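Local coordinates for protein SAM-dependent O-methyltransferase (Leptospira interrogans, PDB 2HNK) that binds S-adenosylhomocysteine and probably transfers the methyl group of S-adenosylmethionine to a hydroxyl oxygen of its substrate, at residues C[21-25]-C[26-30]; C[101-104]-C[105-109]. All coordinates share one frame; numbering follows the deposited sequence.

Interaction 1 of 2, residues C[21-25]-C[26-30]; sequences VREPD and SFLKL
Pro-24 and Asp-25 give their carbonyls to the first turn of helix 25-35: Leu-28 N bonds Pro-24 O at 3.2 Å with an N-H...O angle of 166°, and Lys-29 N bonds Asp-25 O at 2.9 Å. Pro-24 is the N-cap residue, and its ring lies against the Phe-27 side chain. Pro-24 CG stands over one face of the Phe-27 ring, 4.0 Å from the centroid, a CH-pi contact, while Pro-24 CB meets Phe-27 CD1 at 3.7 Å. Phe-27 carries its CG beside its own backbone N (chi1 -75°), which swings the ring back toward the proline. Glu-23 reaches the base of the same side chain: its CG touches Phe-27 CB at 3.7 Å, and the extended chain brings OE2 to 3.6 Å from Leu-28 CB. Its carboxylate is held by Arg-31, through a salt bridge, and by the hydroxyl of Tyr-73. The start of the helix thus combines an apolar proline-phenylalanine pair with an acidic group near the N-terminal turn, where the helix dipole would be expected to favour the negative charge of Glu-23.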
loop_
_atom_site.group_PDB
_atom_site.type_symbol
_atom_site.label_atom_id
_atom_site.label_comp_id
_atom_site.label_asym_id
_atom_site.label_seq_id
_atom_site.Cartn_x
_atom_site.Cartn_y
_atom_site.Cartn_z
ATOM N N VAL C 21 7.175 -12.928 -3.590
ATOM C CA VAL C 21 8.095 -12.996 -2.480
ATOM C C VAL C 21 9.486 -13.450 -2.900
ATOM O O VAL C 21 9.675 -14.553 -3.366
ATOM C CB VAL C 21 7.534 -13.827 -1.318
ATOM C CG1 VAL C 21 8.640 -14.256 -0.396
ATOM C CG2 VAL C 21 6.500 -13.037 -0.561
ATOM N N ARG C 22 10.451 -12.555 -2.753
ATOM C CA ARG C 22 11.834 -12.872 -3.037
ATOM C C ARG C 22 12.654 -12.760 -1.751
ATOM O O ARG C 22 13.206 -11.715 -1.446
ATOM C CB ARG C 22 12.412 -11.966 -4.145
ATOM C CG ARG C 22 11.414 -11.280 -5.108
ATOM C CD ARG C 22 12.084 -10.584 -6.315
ATOM N NE ARG C 22 11.188 -9.839 -7.204
ATOM C CZ ARG C 22 11.535 -8.728 -7.862
ATOM N NH1 ARG C 22 12.746 -8.222 -7.715
ATOM N NH2 ARG C 22 10.678 -8.115 -8.663
ATOM N N GLU C 23 12.712 -13.843 -0.988
ATOM C CA GLU C 23 13.090 -13.778 0.417
ATOM C C GLU C 23 14.529 -14.234 0.632
ATOM O O GLU C 23 14.882 -15.343 0.266
ATOM C CB GLU C 23 12.126 -14.602 1.269
ATOM C CG GLU C 23 12.188 -14.299 2.750
ATOM C CD GLU C 23 11.487 -15.322 3.613
ATOM O OE1 GLU C 23 11.109 -14.973 4.731
ATOM O OE2 GLU C 23 11.321 -16.468 3.184
ATOM N N PRO C 24 15.360 -13.376 1.216
ATOM C CA PRO C 24 16.718 -13.786 1.591
ATOM C C PRO C 24 16.698 -14.951 2.578
ATOM O O PRO C 24 15.806 -15.030 3.426
ATOM C CB PRO C 24 17.294 -12.533 2.262
ATOM C CG PRO C 24 16.506 -11.411 1.705
ATOM C CD PRO C 24 15.118 -11.956 1.525
ATOM N N ASP C 25 17.668 -15.850 2.443
ATOM C CA ASP C 25 17.774 -17.042 3.279
ATOM C C ASP C 25 17.842 -16.713 4.760
ATOM O O ASP C 25 17.345 -17.479 5.582
ATOM C CB ASP C 25 19.000 -17.867 2.881
ATOM C CG ASP C 25 18.932 -18.372 1.445
ATOM O OD1 ASP C 25 17.838 -18.363 0.840
ATOM O OD2 ASP C 25 19.985 -18.794 0.916
ATOM N N SER C 26 18.460 -15.583 5.093
ATOM C CA SER C 26 18.532 -15.118 6.475
ATOM C C SER C 26 17.153 -14.769 7.033
ATOM O O SER C 26 16.871 -15.066 8.188
ATOM C CB SER C 26 19.472 -13.921 6.602
ATOM O OG SER C 26 19.527 -13.458 7.937
ATOM N N PHE C 27 16.303 -14.142 6.213
ATOM C CA PHE C 27 14.923 -13.809 6.602
ATOM C C PHE C 27 14.106 -15.078 6.869
ATOM O O PHE C 27 13.382 -15.164 7.863
ATOM C CB PHE C 27 14.229 -12.999 5.504
ATOM C CG PHE C 27 14.663 -11.556 5.406
ATOM C CD1 PHE C 27 16.011 -11.187 5.485
ATOM C CD2 PHE C 27 13.714 -10.562 5.164
ATOM C CE1 PHE C 27 16.398 -9.853 5.363
ATOM C CE2 PHE C 27 14.093 -9.222 5.033
ATOM C CZ PHE C 27 15.437 -8.867 5.134
ATOM N N LEU C 28 14.220 -16.049 5.964
ATOM C CA LEU C 28 13.572 -17.353 6.118
ATOM C C LEU C 28 14.045 -18.038 7.394
ATOM O O LEU C 28 13.239 -18.583 8.151
ATOM C CB LEU C 28 13.873 -18.246 4.907
ATOM C CG LEU C 28 13.453 -19.718 4.955
ATOM C CD1 LEU C 28 11.953 -19.861 5.129
ATOM C CD2 LEU C 28 13.929 -20.457 3.702
ATOM N N LYS C 29 15.359 -17.991 7.612
ATOM C CA LYS C 29 16.010 -18.503 8.818
ATOM C C LYS C 29 15.335 -17.947 10.078
ATOM O O LYS C 29 14.995 -18.709 10.987
ATOM C CB LYS C 29 17.503 -18.146 8.771
ATOM C CG LYS C 29 18.407 -18.754 9.828
ATOM C CD LYS C 29 19.847 -18.292 9.566
ATOM C CE LYS C 29 20.842 -18.879 10.540
ATOM N NZ LYS C 29 20.881 -18.128 11.817
ATOM N N LEU C 30 15.137 -16.627 10.111
ATOM C CA LEU C 30 14.464 -15.960 11.229
ATOM C C LEU C 30 13.038 -16.475 11.470
ATOM O O LEU C 30 12.641 -16.684 12.614
ATOM C CB LEU C 30 14.471 -14.429 11.060
ATOM C CG LEU C 30 13.622 -13.573 12.023
ATOM C CD1 LEU C 30 13.921 -13.841 13.519
ATOM C CD2 LEU C 30 13.750 -12.096 11.719
#

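Interaction 2 of 2, residues C[101-104]-C[105-109]; sequences ARKY and WKENG
Trp-105 lays one face of its indole against the preceding helical turn. Ala-101 O stands 3.3 Å above the ring plane, toward the rim, and Ala-101 CB packs on Trp-105 CZ2 at 3.7 Å. CG of Trp-105 lies beside its own backbone N (chi1 -58°), which turns the indole back along the helix. Arg-102 meets the six-membered ring from the side: its guanidinium presents a face to the indole edge, with Trp-105 CZ3 3.8 Å above the centre of the guanidinium and the two planes nearly perpendicular, at 87°. The bend of the arginine chain at chi3 brings the group there. On another side of the helix the carboxylate of Glu-107, three residues after Tyr-104, runs alongside the Tyr-104 ring, with Glu-107 OE1 3.7 Å from Tyr-104 CD2. At the end of the helix, Tyr-104 O receives two bonds, from Asn-108 ND2 at 2.7 Å and from Asn-108 N at 3.0 Å; the donors approach from opposite faces of the carbonyl plane, so a last-turn acceptor is gripped twice.

Partners farther out fix these groups. Ser-26 and Lys-29 of helix 25-35 hold the Glu-107 carboxylate, and Ser-26 OG also bonds Asn-108 ND2. Ser-75 takes the indole N-H of Trp-105, and Glu-111 pairs with both Arg-102 and Lys-106, bringing two like charges to one acid. Glu-33 receives Lys-103 and the Tyr-104 hydroxyl, while Leu-76 of helix 73-81 lies against Tyr-104, Trp-105 and Asn-108. Gly-109, with positive phi, ends the helix in a Schellman motif. Helix 95-107 connects parallel strands 87-92 and 114-118, a beta-alpha-beta crossover of the Rossmann-like methyltransferase fold.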
loop_
_atom_site.group_PDB
_atom_site.type_symbol
_atom_site.label_atom_id
_atom_site.label_comp_id
_atom_site.label_asym_id
_atom_site.label_seq_id
_atom_site.Cartn_x
_atom_site.Cartn_y
_atom_site.Cartn_z
ATOM N N ALA C 101 16.392 -10.408 17.266
ATOM C CA ALA C 101 16.342 -9.377 16.226
ATOM C C ALA C 101 17.742 -8.916 15.816
ATOM O O ALA C 101 18.086 -8.977 14.639
ATOM C CB ALA C 101 15.494 -8.197 16.673
ATOM N N ARG C 102 18.552 -8.485 16.789
ATOM C CA ARG C 102 19.907 -7.996 16.504
ATOM C C ARG C 102 20.804 -9.047 15.862
ATOM O O ARG C 102 21.624 -8.732 14.998
ATOM C CB ARG C 102 20.576 -7.415 17.753
ATOM C CG ARG C 102 21.916 -6.771 17.431
ATOM C CD ARG C 102 22.529 -6.069 18.622
ATOM N NE ARG C 102 21.781 -4.884 19.043
ATOM C CZ ARG C 102 21.758 -3.725 18.394
ATOM N NH1 ARG C 102 22.414 -3.578 17.245
ATOM N NH2 ARG C 102 21.064 -2.707 18.892
ATOM N N LYS C 103 20.642 -10.297 16.278
ATOM C CA LYS C 103 21.309 -11.407 15.613
ATOM C C LYS C 103 21.092 -11.320 14.094
ATOM O O LYS C 103 22.034 -11.444 13.316
ATOM C CB LYS C 103 20.793 -12.735 16.162
ATOM C CG LYS C 103 21.340 -13.958 15.453
ATOM C CD LYS C 103 20.545 -15.181 15.822
ATOM C CE LYS C 103 20.970 -16.356 14.984
ATOM N NZ LYS C 103 20.335 -17.616 15.464
ATOM N N TYR C 104 19.853 -11.066 13.680
ATOM C CA TYR C 104 19.524 -11.009 12.250
ATOM C C TYR C 104 19.863 -9.680 11.591
ATOM O O TYR C 104 20.252 -9.665 10.428
ATOM C CB TYR C 104 18.083 -11.455 11.996
ATOM C CG TYR C 104 17.955 -12.936 12.203
ATOM C CD1 TYR C 104 17.619 -13.457 13.457
ATOM C CD2 TYR C 104 18.233 -13.832 11.159
ATOM C CE1 TYR C 104 17.536 -14.832 13.663
ATOM C CE2 TYR C 104 18.159 -15.206 11.356
ATOM C CZ TYR C 104 17.813 -15.699 12.611
ATOM O OH TYR C 104 17.729 -17.060 12.807
ATOM N N TRP C 105 19.743 -8.578 12.330
ATOM C CA TRP C 105 20.256 -7.295 11.854
ATOM C C TRP C 105 21.747 -7.415 11.480
ATOM O O TRP C 105 22.174 -6.944 10.415
ATOM C CB TRP C 105 20.090 -6.200 12.912
ATOM C CG TRP C 105 18.684 -5.943 13.375
ATOM C CD1 TRP C 105 17.520 -6.239 12.711
ATOM C CD2 TRP C 105 18.294 -5.281 14.588
ATOM N NE1 TRP C 105 16.437 -5.818 13.441
ATOM C CE2 TRP C 105 16.879 -5.226 14.595
ATOM C CE3 TRP C 105 19.001 -4.734 15.669
ATOM C CZ2 TRP C 105 16.153 -4.653 15.652
ATOM C CZ3 TRP C 105 18.282 -4.166 16.723
ATOM C CH2 TRP C 105 16.869 -4.126 16.702
ATOM N N LYS C 106 22.521 -8.054 12.365
ATOM C CA LYS C 106 23.953 -8.257 12.149
ATOM C C LYS C 106 24.225 -9.180 10.971
ATOM O O LYS C 106 25.090 -8.883 10.146
ATOM C CB LYS C 106 24.638 -8.787 13.413
ATOM C CG LYS C 106 26.165 -8.687 13.388
ATOM C CD LYS C 106 26.788 -9.148 14.709
ATOM C CE LYS C 106 26.523 -8.175 15.874
ATOM N NZ LYS C 106 27.196 -6.850 15.698
ATOM N N GLU C 107 23.485 -10.288 10.895
ATOM C CA GLU C 107 23.565 -11.221 9.758
ATOM C C GLU C 107 23.370 -10.515 8.420
ATOM O O GLU C 107 23.970 -10.889 7.415
ATOM C CB GLU C 107 22.519 -12.333 9.883
ATOM C CG GLU C 107 22.949 -13.518 10.740
ATOM C CD GLU C 107 22.058 -14.756 10.552
ATOM O OE1 GLU C 107 21.375 -14.858 9.506
ATOM O OE2 GLU C 107 22.050 -15.631 11.447
ATOM N N ASN C 108 22.532 -9.488 8.417
ATOM C CA ASN C 108 22.181 -8.792 7.196
ATOM C C ASN C 108 22.911 -7.462 7.026
ATOM O O ASN C 108 22.643 -6.726 6.078
ATOM C CB ASN C 108 20.660 -8.623 7.120
ATOM C CG ASN C 108 19.945 -9.947 6.916
ATOM O OD1 ASN C 108 19.879 -10.460 5.803
ATOM N ND2 ASN C 108 19.422 -10.510 7.990
ATOM N N GLY C 109 23.831 -7.171 7.952
ATOM C CA GLY C 109 24.679 -5.979 7.892
ATOM C C GLY C 109 23.915 -4.667 7.952
ATOM O O GLY C 109 24.317 -3.689 7.317
#

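How the interactions relate
Interaction 1 starts helix 25-35 and interaction 2 finishes helix 95-107; interaction 1 closes before interaction 2 opens along the chain, and their centres lie about 12 Å apart on the same side of the chain's centre. They meet directly: Lys-29 NZ forms a salt bridge with Glu-107 OE2 at 2.8 Å, and Ser-26 OG lies 2.8 Å from Glu-107 OE1, probably a hydrogen bond. One carboxylate thereby joins the two helices, which both also pack on helix 73-81. Segments far apart in sequence are in this way brought together on the flank of the Rossmann-like domain, with the side chains of Phe-27 and Ala-101 about 10 Å and about 8 Å from the bound S-adenosylhomocysteine.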